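Local coordinates for Lon211 (Mycobacterium tuberculosis, PDB 6VBK), which probably recognises and binds protein substrates as the N-terminal domain of the ATP-dependent protease Lon, whose other parts unfold and cut them, at residues E10-V16 with L119-V125; L25-V30 with D173-Y177; T81-Q87 with A98-S104; V103-R107 with V189-V193. All coordinates share one frame; numbering follows the deposited sequence.

Contact 1: residues E10-V16 with L119-V125; sequences ETLTLPV and LWVEGTV
Two antiparallel strands of the mixed sheet of the Lon N-terminal domain meet where Leu14 pairs with Val121 and Pro15 with Trp120; the segment axes run at 140° to each other, a marked twist. Leu14 and Val121 form a hydrogen-bonded pair, with Leu14 N to Val121 O and Val121 N to Leu14 O both 3.2 Å and nearly linear. Further along, Val16 N reaches Leu119 O at 2.8 Å, and one water donates to Val16 O and accepts from Leu119 N, standing in for the second bond of that pair. Since proline has no N-H to offer, Pro15 suits a non-hydrogen-bonded position, and its ring instead covers a face of the Trp120 indole: Pro15 CD lies 3.9 Å from the centroid of the six-membered ring of Trp120, a CH-pi contact. With CG of Trp120 beside its own backbone N (chi1 -68°), the indole lies back over the partner strand, and Thr13 CG2 comes to 3.5 Å from Trp120 CE3. The opposite face of the sheet carries aliphatic contacts, Val16 CG2 to Val121 CG2 at 3.6 Å and Leu12 CD1 to Val125 CG2 at 3.6 Å. Trp120 NE1 is bonded to Pro115 O, and the indole packs on Ala46 and Ala50 of helix 38-50, whereas Leu14 and Val121 both rest on Leu67 of strand 65-70.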
# COMPACT_ATOMS: atom_id res chain seq x y z
N GLU B 10 2.73 0.94 -1.67
CA GLU B 10 1.88 2.06 -1.30
C GLU B 10 0.70 2.17 -2.25
O GLU B 10 0.82 1.91 -3.45
CB GLU B 10 2.69 3.36 -1.32
CG GLU B 10 2.43 4.28 -0.14
CD GLU B 10 3.43 5.41 -0.05
OE1 GLU B 10 4.44 5.37 -0.79
OE2 GLU B 10 3.21 6.35 0.75
N THR B 11 -0.46 2.54 -1.70
CA THR B 11 -1.68 2.70 -2.48
C THR B 11 -1.96 4.18 -2.68
O THR B 11 -2.11 4.93 -1.70
CB THR B 11 -2.87 2.01 -1.79
OG1 THR B 11 -2.76 0.59 -1.95
CG2 THR B 11 -4.18 2.49 -2.39
N LEU B 12 -2.03 4.60 -3.94
CA LEU B 12 -2.32 5.99 -4.28
C LEU B 12 -3.81 6.18 -4.53
O LEU B 12 -4.54 5.25 -4.88
CB LEU B 12 -1.53 6.41 -5.52
CG LEU B 12 -0.06 6.80 -5.36
CD1 LEU B 12 0.53 7.10 -6.72
CD2 LEU B 12 0.07 8.01 -4.45
N THR B 13 -4.25 7.42 -4.35
CA THR B 13 -5.61 7.83 -4.67
C THR B 13 -5.54 8.98 -5.67
O THR B 13 -4.98 10.04 -5.36
CB THR B 13 -6.37 8.26 -3.41
OG1 THR B 13 -6.50 7.13 -2.53
CG2 THR B 13 -7.75 8.77 -3.76
N LEU B 14 -6.08 8.76 -6.86
CA LEU B 14 -5.94 9.70 -7.96
C LEU B 14 -7.28 9.87 -8.68
O LEU B 14 -8.09 8.94 -8.71
CB LEU B 14 -4.89 9.22 -8.98
CG LEU B 14 -3.47 9.02 -8.45
CD1 LEU B 14 -2.63 8.25 -9.46
CD2 LEU B 14 -2.83 10.36 -8.12
N PRO B 15 -7.53 11.05 -9.25
CA PRO B 15 -8.72 11.22 -10.09
C PRO B 15 -8.50 10.61 -11.46
O PRO B 15 -7.42 10.70 -12.04
CB PRO B 15 -8.88 12.74 -10.16
CG PRO B 15 -7.48 13.25 -10.04
CD PRO B 15 -6.75 12.29 -9.13
N VAL B 16 -9.55 9.98 -11.98
CA VAL B 16 -9.46 9.28 -13.26
C VAL B 16 -9.69 10.28 -14.39
O VAL B 16 -10.74 10.92 -14.47
CB VAL B 16 -10.47 8.13 -13.33
CG1 VAL B 16 -10.50 7.55 -14.74
CG2 VAL B 16 -10.12 7.06 -12.32
N LEU B 119 -14.08 11.17 -10.79
CA LEU B 119 -14.11 9.83 -10.22
C LEU B 119 -12.75 9.49 -9.64
O LEU B 119 -11.72 9.65 -10.31
CB LEU B 119 -14.51 8.81 -11.29
CG LEU B 119 -14.34 7.33 -10.94
CD1 LEU B 119 -15.16 6.96 -9.71
CD2 LEU B 119 -14.72 6.46 -12.13
N TRP B 120 -12.74 9.02 -8.40
CA TRP B 120 -11.51 8.67 -7.70
C TRP B 120 -11.39 7.16 -7.55
O TRP B 120 -12.38 6.48 -7.26
CB TRP B 120 -11.47 9.34 -6.32
CG TRP B 120 -11.34 10.83 -6.37
CD1 TRP B 120 -12.34 11.73 -6.58
CD2 TRP B 120 -10.13 11.59 -6.21
NE1 TRP B 120 -11.83 13.01 -6.56
CE2 TRP B 120 -10.48 12.95 -6.34
CE3 TRP B 120 -8.80 11.25 -5.98
CZ2 TRP B 120 -9.54 13.97 -6.23
CZ3 TRP B 120 -7.87 12.27 -5.87
CH2 TRP B 120 -8.24 13.61 -6.00
N VAL B 121 -10.18 6.65 -7.75
CA VAL B 121 -9.89 5.23 -7.57
C VAL B 121 -8.59 5.10 -6.80
O VAL B 121 -7.74 6.00 -6.79
CB VAL B 121 -9.78 4.47 -8.91
CG1 VAL B 121 -11.08 4.58 -9.70
CG2 VAL B 121 -8.61 4.98 -9.73
N GLU B 122 -8.43 3.96 -6.13
CA GLU B 122 -7.18 3.61 -5.49
C GLU B 122 -6.29 2.86 -6.46
O GLU B 122 -6.76 2.08 -7.30
CB GLU B 122 -7.41 2.78 -4.23
CG GLU B 122 -8.09 3.54 -3.10
CD GLU B 122 -8.28 2.70 -1.86
OE1 GLU B 122 -7.99 1.48 -1.91
OE2 GLU B 122 -8.71 3.25 -0.82
N GLY B 123 -4.98 3.09 -6.36
CA GLY B 123 -4.04 2.47 -7.27
C GLY B 123 -2.69 2.24 -6.62
O GLY B 123 -2.36 2.85 -5.60
N THR B 124 -1.91 1.37 -7.25
CA THR B 124 -0.60 0.98 -6.75
C THR B 124 0.44 1.22 -7.83
O THR B 124 0.30 0.70 -8.95
CB THR B 124 -0.59 -0.48 -6.31
OG1 THR B 124 -1.53 -0.67 -5.25
CG2 THR B 124 0.80 -0.88 -5.83
N VAL B 125 1.48 1.99 -7.51
CA VAL B 125 2.58 2.18 -8.44
C VAL B 125 3.27 0.85 -8.68
O VAL B 125 3.63 0.14 -7.73
CB VAL B 125 3.56 3.23 -7.91
CG1 VAL B 125 4.68 3.47 -8.92
CG2 VAL B 125 2.84 4.53 -7.60
O HOH W 1 -13.40 11.21 -13.55

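Contact 2: residues L25-V30 with D173-Y177; sequences LPGMVV and DNSGY
Tyr177 OH donates to Val29 O over 2.7 Å and ties a 3-10 turn after helix 168-173 to the start of strand 29-33. The donor stands above the carbonyl plane of Val29, 36° out of it, while Val29 O itself lies at the edge of the phenol ring. A type II beta turn from Leu25 to Met28, closed by Met28 N to Leu25 O, sets Met28 facing that ring. Its chain runs out to SD and then bends (chi3 59°), which carries CE over the ring: Met28 CE is 3.9 Å from the Tyr177 centroid and 2° off the normal, a CH-pi contact almost exactly over the centre. Met28 SD stands farther off above the same face, in a Met-aromatic contact, and also accepts a weak bond from Leu25 N. Met28 and Tyr177 run antiparallel alongside each other, so Met28 CG also meets the ring, 3.6 Å from Tyr177 CE2. Met28 SD lies 3.6 Å from Gly176 CA, right against the backbone, since Gly176 has no side chain. Asp173 turns its carboxylate to Arg105, a salt bridge through OD1, while its backbone and CB face the turn. Leu25 CD1 lies 3.3 Å from Asp173 O, and Asp173 CB sits 3.2 Å from Pro26 O.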
# COMPACT_ATOMS: atom_id res chain seq x y z
N LEU B 25 1.59 6.36 -22.25
CA LEU B 25 2.48 5.44 -21.56
C LEU B 25 3.50 6.22 -20.74
O LEU B 25 3.73 7.41 -20.98
CB LEU B 25 3.20 4.54 -22.57
CG LEU B 25 2.30 3.62 -23.39
CD1 LEU B 25 3.11 2.82 -24.39
CD2 LEU B 25 1.50 2.70 -22.48
N PRO B 26 4.11 5.59 -19.74
CA PRO B 26 5.17 6.27 -18.98
C PRO B 26 6.29 6.73 -19.89
O PRO B 26 6.73 6.01 -20.78
CB PRO B 26 5.64 5.20 -17.99
CG PRO B 26 4.45 4.32 -17.81
CD PRO B 26 3.77 4.28 -19.15
N GLY B 27 6.75 7.96 -19.66
CA GLY B 27 7.77 8.57 -20.48
C GLY B 27 7.26 9.44 -21.61
O GLY B 27 8.07 10.11 -22.26
N MET B 28 5.96 9.44 -21.87
CA MET B 28 5.38 10.24 -22.94
C MET B 28 4.88 11.57 -22.40
O MET B 28 4.53 11.70 -21.22
CB MET B 28 4.23 9.50 -23.62
CG MET B 28 4.63 8.23 -24.35
SD MET B 28 3.21 7.30 -24.97
CE MET B 28 2.43 8.51 -26.04
N VAL B 29 4.84 12.57 -23.27
CA VAL B 29 4.29 13.88 -22.95
C VAL B 29 3.36 14.28 -24.10
O VAL B 29 3.77 14.28 -25.26
CB VAL B 29 5.38 14.94 -22.72
CG1 VAL B 29 6.41 14.93 -23.84
CG2 VAL B 29 4.76 16.32 -22.57
N VAL B 30 2.11 14.58 -23.77
CA VAL B 30 1.07 14.80 -24.78
C VAL B 30 0.19 15.95 -24.35
O VAL B 30 0.12 16.30 -23.16
CB VAL B 30 0.22 13.53 -25.01
CG1 VAL B 30 1.04 12.43 -25.67
CG2 VAL B 30 -0.38 13.05 -23.70
N ASP B 173 8.03 1.90 -24.16
CA ASP B 173 6.90 2.79 -23.94
C ASP B 173 6.84 3.94 -24.94
O ASP B 173 5.80 4.60 -25.04
CB ASP B 173 6.92 3.33 -22.52
CG ASP B 173 6.51 2.29 -21.49
OD1 ASP B 173 5.76 1.37 -21.86
OD2 ASP B 173 6.93 2.40 -20.32
N ASN B 174 7.92 4.20 -25.68
CA ASN B 174 7.88 5.23 -26.71
C ASN B 174 7.03 4.82 -27.90
O ASN B 174 6.72 5.67 -28.74
CB ASN B 174 9.30 5.57 -27.17
CG ASN B 174 9.38 6.90 -27.91
OD1 ASN B 174 9.37 6.94 -29.14
ND2 ASN B 174 9.45 7.99 -27.16
N SER B 175 6.63 3.55 -27.98
CA SER B 175 5.75 3.08 -29.04
C SER B 175 4.36 3.70 -28.97
O SER B 175 3.59 3.57 -29.92
CB SER B 175 5.64 1.56 -29.00
OG SER B 175 5.20 1.11 -27.73
N GLY B 176 4.02 4.36 -27.86
CA GLY B 176 2.74 5.04 -27.76
C GLY B 176 2.58 6.18 -28.75
O GLY B 176 1.45 6.59 -29.03
N TYR B 177 3.69 6.70 -29.28
CA TYR B 177 3.64 7.72 -30.31
C TYR B 177 3.46 7.14 -31.71
O TYR B 177 3.22 7.89 -32.65
CB TYR B 177 4.91 8.57 -30.29
CG TYR B 177 5.01 9.54 -29.14
CD1 TYR B 177 4.24 10.69 -29.10
CD2 TYR B 177 5.90 9.31 -28.09
CE1 TYR B 177 4.34 11.59 -28.05
CE2 TYR B 177 6.01 10.20 -27.04
CZ TYR B 177 5.23 11.34 -27.02
OH TYR B 177 5.33 12.22 -25.98

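Contact 3: residues T81-Q87 with A98-S104; sequences TLGVIEQ and AVVRGVS
Val84 and Arg101 pair at the middle of a beta hairpin, with Val84 N to Arg101 O and Arg101 N to Val84 O both 3.0 Å. The close-packed side is the one bearing Ile85 and Val100, both buried: Val100 CG2 lies against Gly83 CA at 3.7 Å, and Ile85 CD1 adds a looser contact with the same methyl. The other side, bearing Val84, Arg101 and Gln87, is more exposed and mixes aliphatic residues with the Glu86-Arg101 pair. There Arg101 NE forms a salt bridge with Glu86 OE2 at 2.5 Å, nearly straight at 167° and close to the guanidinium plane, although the carboxylate and guanidinium planes are turned 51° apart. Arg101 bends at chi3 and Glu86 at chi2 (-79°), folding both chains toward that meeting point. A water donates to Glu86 OE2 and accepts from Arg101 NH2, closing a second link; Val103 CG2 covers one guanidinium face and also touches Val84 CG2 at 3.6 Å. Toward the connecting loop of the hairpin Glu86 and Gln87 both face Val99, a classic beta bulge: Val99 O takes Glu86 N at 2.6 Å and a weak bond from Gln87 N. In the sheet the hairpin lies between strands 65-70 and 29-33, with Gly83 bonded to Val66 on one flank and Val100 to Val30 on the other.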
# COMPACT_ATOMS: atom_id res chain seq x y z
N THR B 81 -1.92 5.29 -16.27
CA THR B 81 -0.63 5.96 -16.25
C THR B 81 -0.71 7.15 -15.31
O THR B 81 -1.54 8.04 -15.51
CB THR B 81 -0.20 6.41 -17.64
OG1 THR B 81 -0.11 5.27 -18.51
CG2 THR B 81 1.15 7.10 -17.59
N LEU B 82 0.14 7.16 -14.29
CA LEU B 82 0.26 8.33 -13.43
C LEU B 82 0.74 9.51 -14.25
O LEU B 82 1.82 9.47 -14.85
CB LEU B 82 1.24 8.04 -12.28
CG LEU B 82 1.60 9.22 -11.38
CD1 LEU B 82 0.36 9.85 -10.77
CD2 LEU B 82 2.57 8.79 -10.28
N GLY B 83 -0.07 10.56 -14.31
CA GLY B 83 0.22 11.73 -15.13
C GLY B 83 0.43 12.96 -14.28
O GLY B 83 -0.29 13.18 -13.30
N VAL B 84 1.42 13.77 -14.65
CA VAL B 84 1.70 15.04 -14.00
C VAL B 84 1.32 16.15 -14.96
O VAL B 84 1.86 16.24 -16.07
CB VAL B 84 3.18 15.15 -13.58
CG1 VAL B 84 3.50 16.57 -13.15
CG2 VAL B 84 3.48 14.17 -12.46
N ILE B 85 0.38 17.00 -14.55
CA ILE B 85 -0.02 18.15 -15.35
C ILE B 85 1.12 19.15 -15.34
O ILE B 85 1.32 19.87 -14.36
CB ILE B 85 -1.33 18.78 -14.83
CG1 ILE B 85 -2.46 17.74 -14.83
CG2 ILE B 85 -1.71 19.98 -15.67
CD1 ILE B 85 -2.83 17.24 -16.21
N GLU B 86 1.90 19.18 -16.42
CA GLU B 86 3.09 20.02 -16.46
C GLU B 86 2.75 21.47 -16.76
O GLU B 86 3.34 22.39 -16.17
CB GLU B 86 4.08 19.48 -17.49
CG GLU B 86 4.56 18.06 -17.22
CD GLU B 86 5.64 17.99 -16.15
OE1 GLU B 86 6.04 19.06 -15.63
OE2 GLU B 86 6.09 16.87 -15.83
N GLN B 87 1.82 21.71 -17.68
CA GLN B 87 1.47 23.06 -18.10
C GLN B 87 -0.03 23.15 -18.34
O GLN B 87 -0.69 22.16 -18.65
CB GLN B 87 2.22 23.46 -19.38
CG GLN B 87 3.71 23.63 -19.20
CD GLN B 87 4.40 24.01 -20.49
OE1 GLN B 87 3.87 23.81 -21.58
NE2 GLN B 87 5.60 24.58 -20.37
N ALA B 98 -4.01 21.38 -21.74
CA ALA B 98 -3.09 21.03 -20.67
C ALA B 98 -2.04 20.10 -21.24
O ALA B 98 -2.29 19.37 -22.21
CB ALA B 98 -3.81 20.38 -19.49
N VAL B 99 -0.85 20.13 -20.64
CA VAL B 99 0.25 19.26 -21.04
C VAL B 99 0.50 18.29 -19.90
O VAL B 99 0.76 18.71 -18.76
CB VAL B 99 1.52 20.06 -21.38
CG1 VAL B 99 2.67 19.12 -21.67
CG2 VAL B 99 1.25 20.96 -22.58
N VAL B 100 0.42 16.99 -20.19
CA VAL B 100 0.57 15.95 -19.18
C VAL B 100 1.77 15.08 -19.55
O VAL B 100 2.04 14.83 -20.73
CB VAL B 100 -0.71 15.11 -19.03
CG1 VAL B 100 -0.97 14.28 -20.28
CG2 VAL B 100 -0.63 14.21 -17.80
N ARG B 101 2.49 14.64 -18.53
CA ARG B 101 3.64 13.75 -18.68
C ARG B 101 3.34 12.44 -17.97
O ARG B 101 3.04 12.43 -16.78
CB ARG B 101 4.91 14.39 -18.11
CG ARG B 101 6.12 13.47 -18.08
CD ARG B 101 7.31 14.17 -17.44
NE ARG B 101 7.04 14.57 -16.07
CZ ARG B 101 7.39 13.86 -15.00
NH1 ARG B 101 8.05 12.72 -15.14
NH2 ARG B 101 7.10 14.30 -13.78
N GLY B 102 3.43 11.33 -18.71
CA GLY B 102 3.27 10.02 -18.11
C GLY B 102 4.48 9.62 -17.29
O GLY B 102 5.62 9.67 -17.77
N VAL B 103 4.24 9.21 -16.05
CA VAL B 103 5.30 8.93 -15.08
C VAL B 103 5.50 7.43 -14.89
O VAL B 103 6.59 6.91 -15.14
CB VAL B 103 5.00 9.62 -13.72
CG1 VAL B 103 6.09 9.31 -12.69
CG2 VAL B 103 4.85 11.12 -13.90
N SER B 104 4.47 6.71 -14.45
CA SER B 104 4.62 5.30 -14.11
C SER B 104 3.29 4.57 -14.25
O SER B 104 2.23 5.19 -14.35
CB SER B 104 5.18 5.14 -12.69
OG SER B 104 4.37 5.80 -11.74
O HOH W 2 7.07 17.05 -13.37

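Contact 4: residues V103-R107 with V189-V193; sequences VSRVR and VLETV
Arg105 sends its guanidinium to the carbonyls of Val189 and Leu190 in the last turn of helix 183-191. Its CG sits beside the backbone N (chi1 -71°), and the extended chain to NE spans the gap from the strand to the helix; chi4 of 82° finally turns the guanidinium across the line of that chain. Arg105 NE donates to Leu190 O at 3.1 Å, and this oxygen lies almost in the guanidinium plane. Arg105 NH2 reaches Val189 O at 2.6 Å, though here the oxygen is tilted from that plane. Neither bond is straight, and both donors stand well above the planes of the carbonyls they meet, that of Val189 by 54°, so the arginine approaches the peptide groups from over their faces. These carbonyls are near the C-terminal end of the helix, where a positive charge would probably interact well with the helix dipole. In the fold, this joins strand 96-112 of the sheet to the helical part of the domain, NH2 being shared with the carboxylate of Asp173. Thr192, where the helix has ended, places its O over one guanidinium face, and this oxygen is itself bonded to Arg198. The Leu190 side chain runs antiparallel alongside that of Arg105: Leu190 CG, opposite its own backbone N, brings Leu190 CD1 to 4.0 Å from Arg105 CG. Val193 CG1 lies 4.3 Å from Arg105 CD.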
# COMPACT_ATOMS: atom_id res chain seq x y z
N VAL B 103 4.24 9.21 -16.05
CA VAL B 103 5.30 8.93 -15.08
C VAL B 103 5.50 7.43 -14.89
O VAL B 103 6.59 6.91 -15.14
CB VAL B 103 5.00 9.62 -13.72
CG1 VAL B 103 6.09 9.31 -12.69
CG2 VAL B 103 4.85 11.12 -13.90
N SER B 104 4.47 6.71 -14.45
CA SER B 104 4.62 5.30 -14.11
C SER B 104 3.29 4.57 -14.25
O SER B 104 2.23 5.19 -14.35
CB SER B 104 5.18 5.14 -12.69
OG SER B 104 4.37 5.80 -11.74
N ARG B 105 3.36 3.24 -14.23
CA ARG B 105 2.15 2.43 -14.31
C ARG B 105 1.52 2.28 -12.94
O ARG B 105 2.22 2.11 -11.93
CB ARG B 105 2.47 1.06 -14.91
CG ARG B 105 2.81 1.10 -16.38
CD ARG B 105 3.19 -0.27 -16.91
NE ARG B 105 3.14 -0.30 -18.37
CZ ARG B 105 4.12 0.13 -19.16
NH1 ARG B 105 5.23 0.63 -18.64
NH2 ARG B 105 3.98 0.06 -20.48
N VAL B 106 0.20 2.34 -12.90
CA VAL B 106 -0.57 2.25 -11.66
C VAL B 106 -1.63 1.18 -11.84
O VAL B 106 -2.46 1.27 -12.76
CB VAL B 106 -1.21 3.59 -11.28
CG1 VAL B 106 -1.96 3.46 -9.97
CG2 VAL B 106 -0.14 4.68 -11.17
N ARG B 107 -1.62 0.17 -10.98
CA ARG B 107 -2.62 -0.89 -11.02
C ARG B 107 -3.91 -0.39 -10.37
O ARG B 107 -3.93 -0.11 -9.16
CB ARG B 107 -2.11 -2.14 -10.32
CG ARG B 107 -3.15 -3.25 -10.20
CD ARG B 107 -2.50 -4.62 -10.16
NE ARG B 107 -1.79 -4.92 -11.41
CZ ARG B 107 -2.37 -5.43 -12.49
NH1 ARG B 107 -3.67 -5.71 -12.48
NH2 ARG B 107 -1.66 -5.67 -13.58
N VAL B 189 0.48 -2.90 -23.91
CA VAL B 189 1.77 -2.36 -23.49
C VAL B 189 1.63 -1.71 -22.12
O VAL B 189 2.49 -1.90 -21.24
CB VAL B 189 2.31 -1.37 -24.54
CG1 VAL B 189 3.67 -0.84 -24.11
CG2 VAL B 189 2.40 -2.03 -25.90
N LEU B 190 0.56 -0.95 -21.91
CA LEU B 190 0.29 -0.39 -20.60
C LEU B 190 -0.01 -1.48 -19.57
O LEU B 190 0.22 -1.28 -18.37
CB LEU B 190 -0.88 0.59 -20.69
CG LEU B 190 -1.34 1.31 -19.42
CD1 LEU B 190 -0.18 2.07 -18.80
CD2 LEU B 190 -2.49 2.24 -19.74
N GLU B 191 -0.43 -2.64 -20.07
CA GLU B 191 -0.82 -3.79 -19.21
C GLU B 191 0.38 -4.59 -18.69
O GLU B 191 0.37 -4.91 -17.50
CB GLU B 191 -1.74 -4.74 -19.99
CG GLU B 191 -1.92 -6.08 -19.31
CD GLU B 191 -2.33 -7.23 -20.21
OE1 GLU B 191 -1.75 -8.33 -20.07
OE2 GLU B 191 -3.22 -7.03 -21.05
N THR B 192 1.39 -4.87 -19.52
CA THR B 192 2.49 -5.75 -19.04
C THR B 192 3.63 -4.96 -18.39
O THR B 192 4.36 -4.27 -19.12
CB THR B 192 2.97 -6.69 -20.16
OG1 THR B 192 3.43 -5.91 -21.26
CG2 THR B 192 1.90 -7.66 -20.60
N VAL B 193 3.77 -5.09 -17.07
CA VAL B 193 4.82 -4.39 -16.27
C VAL B 193 6.22 -4.88 -16.64
O VAL B 193 7.11 -4.03 -16.79
CB VAL B 193 4.55 -4.53 -14.75
CG1 VAL B 193 3.36 -3.68 -14.32
CG2 VAL B 193 4.35 -5.97 -14.33

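From the N terminus, strand 9-19 enters contact 1, which closes a long loop at 119-125. Residues 25-30 follow and wait until 173-177 to close contact 2, so contacts 1 and 2 cross. Contact 3, the short hairpin of 81-87 and 98-104, is nested inside both loops. Contact 4 begins where contact 3 ends, sharing Val103 and Ser104, and its return at 189-193 crosses contacts 1 and 2. Strand 96-112 is the hub: it neighbours strands 29-33, 79-88 and 120-125 in the sheet. Contacts 1 and 3 build that sheet, while contacts 2 and 4, which touch each other and have centres 11 Å apart, tie it to the C-terminal helices.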